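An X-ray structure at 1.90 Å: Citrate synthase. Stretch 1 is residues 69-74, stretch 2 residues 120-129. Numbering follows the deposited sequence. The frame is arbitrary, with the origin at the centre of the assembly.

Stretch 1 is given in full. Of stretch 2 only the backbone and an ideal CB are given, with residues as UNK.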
ATOM      1  N   ASP A  69       5.750  22.073  16.183  1.00 19.46           N
ATOM      2  CA  ASP A  69       6.679  22.730  15.274  1.00 20.30           C
ATOM      3  C   ASP A  69       6.736  22.005  13.913  1.00 21.20           C
ATOM      4  O   ASP A  69       7.329  22.509  12.961  1.00 22.70           O
ATOM      5  CB  ASP A  69       8.065  22.774  15.934  1.00 19.93           C
ATOM      6  CG  ASP A  69       8.980  23.823  15.328  1.00 20.92           C
ATOM      7  OD1 ASP A  69       8.505  24.941  15.030  1.00 19.21           O
ATOM      8  OD2 ASP A  69      10.187  23.534  15.176  1.00 20.47           O
ATOM      9  N   TYR A  70       6.103  20.836  13.829  1.00 20.88           N
ATOM     10  CA  TYR A  70       6.087  20.035  12.599  1.00 23.06           C
ATOM     11  C   TYR A  70       4.757  20.044  11.836  1.00 22.71           C
ATOM     12  O   TYR A  70       4.554  19.227  10.931  1.00 21.08           O
ATOM     13  CB  TYR A  70       6.420  18.571  12.906  1.00 24.39           C
ATOM     14  CG  TYR A  70       7.849  18.280  13.296  1.00 26.52           C
ATOM     15  CD1 TYR A  70       8.910  18.980  12.721  1.00 29.41           C
ATOM     16  CD2 TYR A  70       8.145  17.242  14.181  1.00 27.80           C
ATOM     17  CE1 TYR A  70      10.234  18.647  13.017  1.00 32.52           C
ATOM     18  CE2 TYR A  70       9.460  16.901  14.481  1.00 29.20           C
ATOM     19  CZ  TYR A  70      10.499  17.605  13.896  1.00 32.42           C
ATOM     20  OH  TYR A  70      11.802  17.265  14.182  1.00 36.09           O
ATOM     21  N   ARG A  71       3.864  20.966  12.177  1.00 22.10           N
ATOM     22  CA  ARG A  71       2.547  21.027  11.539  1.00 20.68           C
ATOM     23  C   ARG A  71       2.442  21.705  10.176  1.00 20.43           C
ATOM     24  O   ARG A  71       1.383  21.661   9.545  1.00 19.29           O
ATOM     25  CB  ARG A  71       1.561  21.706  12.489  1.00 20.79           C
ATOM     26  CG  ARG A  71       1.408  20.994  13.813  1.00 19.69           C
ATOM     27  CD  ARG A  71       0.552  21.797  14.773  1.00 19.06           C
ATOM     28  NE  ARG A  71       0.471  21.143  16.074  1.00 20.33           N
ATOM     29  CZ  ARG A  71      -0.011  21.717  17.170  1.00 20.23           C
ATOM     30  NH1 ARG A  71      -0.457  22.966  17.121  1.00 20.47           N
ATOM     31  NH2 ARG A  71      -0.036  21.043  18.314  1.00 19.33           N
ATOM     32  N   GLU A  72       3.521  22.321   9.710  1.00 19.99           N
ATOM     33  CA  GLU A  72       3.472  23.034   8.436  1.00 21.33           C
ATOM     34  C   GLU A  72       3.656  22.186   7.182  1.00 21.93           C
ATOM     35  O   GLU A  72       4.396  21.202   7.179  1.00 19.80           O
ATOM     36  CB  GLU A  72       4.525  24.151   8.413  1.00 23.03           C
ATOM     37  CG  GLU A  72       4.379  25.206   9.495  1.00 27.19           C
ATOM     38  CD  GLU A  72       3.046  25.928   9.436  1.00 31.20           C
ATOM     39  OE1 GLU A  72       2.555  26.183   8.318  1.00 33.43           O
ATOM     40  OE2 GLU A  72       2.492  26.242  10.508  1.00 36.05           O
ATOM     41  N   LEU A  73       2.969  22.592   6.117  1.00 21.44           N
ATOM     42  CA  LEU A  73       3.091  21.937   4.821  1.00 23.39           C
ATOM     43  C   LEU A  73       4.059  22.806   4.024  1.00 24.29           C
ATOM     44  O   LEU A  73       4.018  24.035   4.129  1.00 22.77           O
ATOM     45  CB  LEU A  73       1.742  21.889   4.096  1.00 22.98           C
ATOM     46  CG  LEU A  73       0.820  20.709   4.409  1.00 25.29           C
ATOM     47  CD1 LEU A  73      -0.452  20.825   3.578  1.00 27.36           C
ATOM     48  CD2 LEU A  73       1.535  19.402   4.101  1.00 24.64           C
ATOM     49  N   PRO A  74       4.956  22.185   3.242  1.00 24.26           N
ATOM     50  CA  PRO A  74       5.913  22.956   2.443  1.00 26.08           C
ATOM     51  C   PRO A  74       5.167  23.907   1.510  1.00 27.41           C
ATOM     52  O   PRO A  74       4.034  23.633   1.114  1.00 26.32           O
ATOM     53  CB  PRO A  74       6.675  21.875   1.684  1.00 26.84           C
ATOM     54  CG  PRO A  74       6.672  20.731   2.654  1.00 28.40           C
ATOM     55  CD  PRO A  74       5.241  20.742   3.155  1.00 25.58           C
ATOM     56  N   UNK A 120       2.445  14.625  12.768  1.00 17.72           N
ATOM     57  CA  UNK A 120       2.152  16.008  13.134  1.00 17.47           C
ATOM     58  C   UNK A 120       1.463  16.806  12.033  1.00 19.01           C
ATOM     59  O   UNK A 120       0.681  17.710  12.324  1.00 19.26           O
ATOM     60  CB  UNK A 120       3.450  16.716  13.529  1.00 17.47           C
ATOM     61  N   UNK A 121       1.741  16.478  10.774  1.00 17.93           N
ATOM     62  CA  UNK A 121       1.148  17.218   9.663  1.00 18.25           C
ATOM     63  C   UNK A 121      -0.185  16.674   9.129  1.00 19.30           C
ATOM     64  O   UNK A 121      -0.879  17.361   8.373  1.00 18.34           O
ATOM     65  CB  UNK A 121       2.155  17.255   8.512  1.00 18.25           C
ATOM     66  N   UNK A 122      -0.559  15.459   9.533  1.00 18.49           N
ATOM     67  CA  UNK A 122      -1.820  14.860   9.079  1.00 18.83           C
ATOM     68  C   UNK A 122      -3.037  15.795   9.208  1.00 18.77           C
ATOM     69  O   UNK A 122      -3.775  15.997   8.243  1.00 18.99           O
ATOM     70  CB  UNK A 122      -2.084  13.580   9.874  1.00 18.83           C
ATOM     71  N   UNK A 123      -3.264  16.374  10.402  1.00 17.82           N
ATOM     72  CA  UNK A 123      -4.411  17.272  10.593  1.00 18.70           C
ATOM     73  C   UNK A 123      -4.386  18.516   9.708  1.00 17.02           C
ATOM     74  O   UNK A 123      -5.429  19.036   9.319  1.00 17.59           O
ATOM     75  CB  UNK A 123      -4.476  17.708  12.058  1.00 18.70           C
ATOM     76  N   UNK A 124      -3.188  19.000   9.408  1.00 16.41           N
ATOM     77  CA  UNK A 124      -3.040  20.182   8.572  1.00 16.61           C
ATOM     78  C   UNK A 124      -3.485  19.853   7.152  1.00 18.05           C
ATOM     79  O   UNK A 124      -4.165  20.647   6.504  1.00 18.44           O
ATOM     80  CB  UNK A 124      -1.595  20.686   8.587  1.00 16.61           C
ATOM     81  N   UNK A 125      -3.100  18.675   6.673  1.00 18.39           N
ATOM     82  CA  UNK A 125      -3.486  18.243   5.334  1.00 17.61           C
ATOM     83  C   UNK A 125      -5.007  18.192   5.240  1.00 17.90           C
ATOM     84  O   UNK A 125      -5.596  18.733   4.304  1.00 17.06           O
ATOM     85  CB  UNK A 125      -2.876  16.880   5.001  1.00 17.61           C
ATOM     86  N   UNK A 126      -5.636  17.551   6.221  1.00 17.94           N
ATOM     87  CA  UNK A 126      -7.089  17.420   6.240  1.00 19.07           C
ATOM     88  C   UNK A 126      -7.805  18.756   6.394  1.00 19.59           C
ATOM     89  O   UNK A 126      -8.746  19.047   5.658  1.00 19.67           O
ATOM     90  CB  UNK A 126      -7.509  16.483   7.375  1.00 19.07           C
ATOM     91  N   UNK A 127      -7.367  19.566   7.354  1.00 19.57           N
ATOM     92  CA  UNK A 127      -8.001  20.856   7.589  1.00 20.43           C
ATOM     93  C   UNK A 127      -7.868  21.782   6.381  1.00 21.14           C
ATOM     94  O   UNK A 127      -8.843  22.409   5.962  1.00 22.47           O
ATOM     95  CB  UNK A 127      -7.394  21.521   8.826  1.00 20.43           C
ATOM     96  N   UNK A 128      -6.666  21.859   5.816  1.00 19.84           N
ATOM     97  CA  UNK A 128      -6.435  22.707   4.651  1.00 20.37           C
ATOM     98  C   UNK A 128      -7.313  22.314   3.473  1.00 20.77           C
ATOM     99  O   UNK A 128      -7.873  23.179   2.796  1.00 21.02           O
ATOM    100  CB  UNK A 128      -4.962  22.646   4.240  1.00 20.37           C
ATOM    101  N   UNK A 129      -7.425  21.014   3.212  1.00 19.37           N
ATOM    102  CA  UNK A 129      -8.237  20.571   2.087  1.00 20.08           C
ATOM    103  C   UNK A 129      -9.712  20.852   2.351  1.00 19.88           C
ATOM    104  O   UNK A 129     -10.463  21.179   1.436  1.00 20.78           O
ATOM    105  CB  UNK A 129      -8.018  19.081   1.820  1.00 20.08           C
TER

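Stretch 2 is a helix that passes beside the loop of stretch 1. The closest CA pair, 4.5 Å apart, joins Arg-71 to position 121.

Position 120 points its CB toward stretch 1. The ideal CB lies 3.6 Å from Tyr-70 CB, so there is little room directly ahead. A small residue such as Gly, Ala or Ser would suit. The residue is Ser-120. Its CB packs 3.6 Å from Tyr-70 CB, and its OG sits at the edge of the Tyr-70 ring, bonded elsewhere in the structure. Its carbonyl O lies 3.7 Å from Arg-71 CG.

Position 121 points sideways. Its ideal CB is 3.9 Å from Tyr-70 O, and the carbonyls of Arg-71 and Glu-72 are also near. Leu-73 offers an apolar surface further along. A compact aliphatic residue would fit, and Ala, Val or Ile are all plausible. Val-121 is found, with chi1 in p. Its CG2 contacts Leu-73 CD2 at 3.6 Å.

Positions 122 and 123 have no contact with stretch 1, so the loop sets little preference there. The N of 123 has no bond to the turn before, which leaves room for proline, and its phi of -61° agrees. They are Phe-122 and Pro-123.

Position 124 points toward stretch 1. Its ideal CB is only 3.3 Å from Arg-71 O, an acceptor in easy reach of a short donor. Ser or Thr would suit; Leu-73 CG, 4.8 Å from the ideal CB, gives a methyl something to approach. Thr-124 takes the place. Its OG1 donates a hydrogen bond to Arg-71 O at 2.7 Å, and its CG2 lies 4.2 Å from Leu-73 CG.

Position 125 points sideways, its ideal CB 4.8 Å from Leu-73 CD1. An aliphatic chain such as Val, Ile, Leu or Met could cover that leucine. It is Ile-125, whose CG1 meets Leu-73 CD2 at 3.9 Å.

Positions 126 and 127 are out of reach, and the loop does not choose between residues. They are Leu-126 and Ala-127.

Position 128 points toward stretch 1, its ideal CB 4.9 Å from Leu-73 CD1. Glu-72 and Leu-73 N lie further out. A long or aromatic residue is favoured: Leu, Met or Phe for the leucine, Tyr if a polar end is wanted. Tyr-128 does both. Its CD2 packs 3.8 Å from Leu-73 CD1. Its OH hydrogen-bonds a water at 2.8 Å from the water O, and that water also bonds Glu-72 OE1 and Leu-73 N.

Position 129 is out of reach and unconstrained by the loop. It is Tyr-129.

Stretch 2, residues 120-129: SVFPTILAYY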
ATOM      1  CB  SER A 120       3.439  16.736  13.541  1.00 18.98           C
ATOM      2  OG  SER A 120       4.063  16.095  14.644  1.00 18.34           O
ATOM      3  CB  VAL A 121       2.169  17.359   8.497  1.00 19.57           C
ATOM      4  CG1 VAL A 121       2.313  16.043   7.746  1.00 19.78           C
ATOM      5  CG2 VAL A 121       1.750  18.496   7.567  1.00 19.34           C
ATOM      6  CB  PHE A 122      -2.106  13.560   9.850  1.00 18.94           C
ATOM      7  CG  PHE A 122      -1.838  12.297   9.062  1.00 20.29           C
ATOM      8  CD1 PHE A 122      -0.564  12.010   8.578  1.00 22.17           C
ATOM      9  CD2 PHE A 122      -2.859  11.376   8.837  1.00 22.17           C
ATOM     10  CE1 PHE A 122      -0.312  10.818   7.881  1.00 21.39           C
ATOM     11  CE2 PHE A 122      -2.614  10.183   8.145  1.00 21.54           C
ATOM     12  CZ  PHE A 122      -1.339   9.907   7.668  1.00 19.80           C
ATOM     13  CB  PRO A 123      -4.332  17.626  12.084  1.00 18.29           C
ATOM     14  CG  PRO A 123      -3.667  16.424  12.685  1.00 17.56           C
ATOM     15  CD  PRO A 123      -2.572  16.141  11.683  1.00 18.92           C
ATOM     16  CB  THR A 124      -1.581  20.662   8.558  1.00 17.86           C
ATOM     17  OG1 THR A 124      -1.159  20.911   9.905  1.00 18.76           O
ATOM     18  CG2 THR A 124      -1.447  21.946   7.740  1.00 18.28           C
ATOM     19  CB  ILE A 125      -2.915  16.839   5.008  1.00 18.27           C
ATOM     20  CG1 ILE A 125      -1.395  16.924   4.839  1.00 16.77           C
ATOM     21  CG2 ILE A 125      -3.559  16.285   3.738  1.00 17.07           C
ATOM     22  CD1 ILE A 125      -0.719  15.569   4.712  1.00 18.01           C
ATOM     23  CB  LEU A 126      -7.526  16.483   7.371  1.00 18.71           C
ATOM     24  CG  LEU A 126      -6.955  15.062   7.351  1.00 18.11           C
ATOM     25  CD1 LEU A 126      -7.585  14.244   8.472  1.00 18.38           C
ATOM     26  CD2 LEU A 126      -7.230  14.414   6.000  1.00 18.36           C
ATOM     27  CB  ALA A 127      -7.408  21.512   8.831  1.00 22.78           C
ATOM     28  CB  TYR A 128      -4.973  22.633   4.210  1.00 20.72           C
ATOM     29  CG  TYR A 128      -4.017  23.536   4.968  1.00 20.81           C
ATOM     30  CD1 TYR A 128      -4.394  24.170   6.152  1.00 21.44           C
ATOM     31  CD2 TYR A 128      -2.721  23.736   4.499  1.00 22.48           C
ATOM     32  CE1 TYR A 128      -3.493  24.985   6.854  1.00 22.79           C
ATOM     33  CE2 TYR A 128      -1.819  24.538   5.186  1.00 23.02           C
ATOM     34  CZ  TYR A 128      -2.207  25.159   6.360  1.00 23.99           C
ATOM     35  OH  TYR A 128      -1.297  25.939   7.034  1.00 26.39           O
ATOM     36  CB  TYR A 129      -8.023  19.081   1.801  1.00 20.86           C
ATOM     37  CG  TYR A 129      -8.733  18.633   0.545  1.00 21.29           C
ATOM     38  CD1 TYR A 129      -8.171  18.862  -0.715  1.00 20.56           C
ATOM     39  CD2 TYR A 129     -10.001  18.065   0.607  1.00 21.92           C
ATOM     40  CE1 TYR A 129      -8.867  18.542  -1.883  1.00 23.24           C
ATOM     41  CE2 TYR A 129     -10.701  17.738  -0.553  1.00 22.97           C
ATOM     42  CZ  TYR A 129     -10.133  17.981  -1.792  1.00 22.83           C
ATOM     43  OH  TYR A 129     -10.837  17.663  -2.932  1.00 22.69           O
TER
HETATM   44  O   HOH W   1       1.249  24.914   6.532  1.00 26.67           O
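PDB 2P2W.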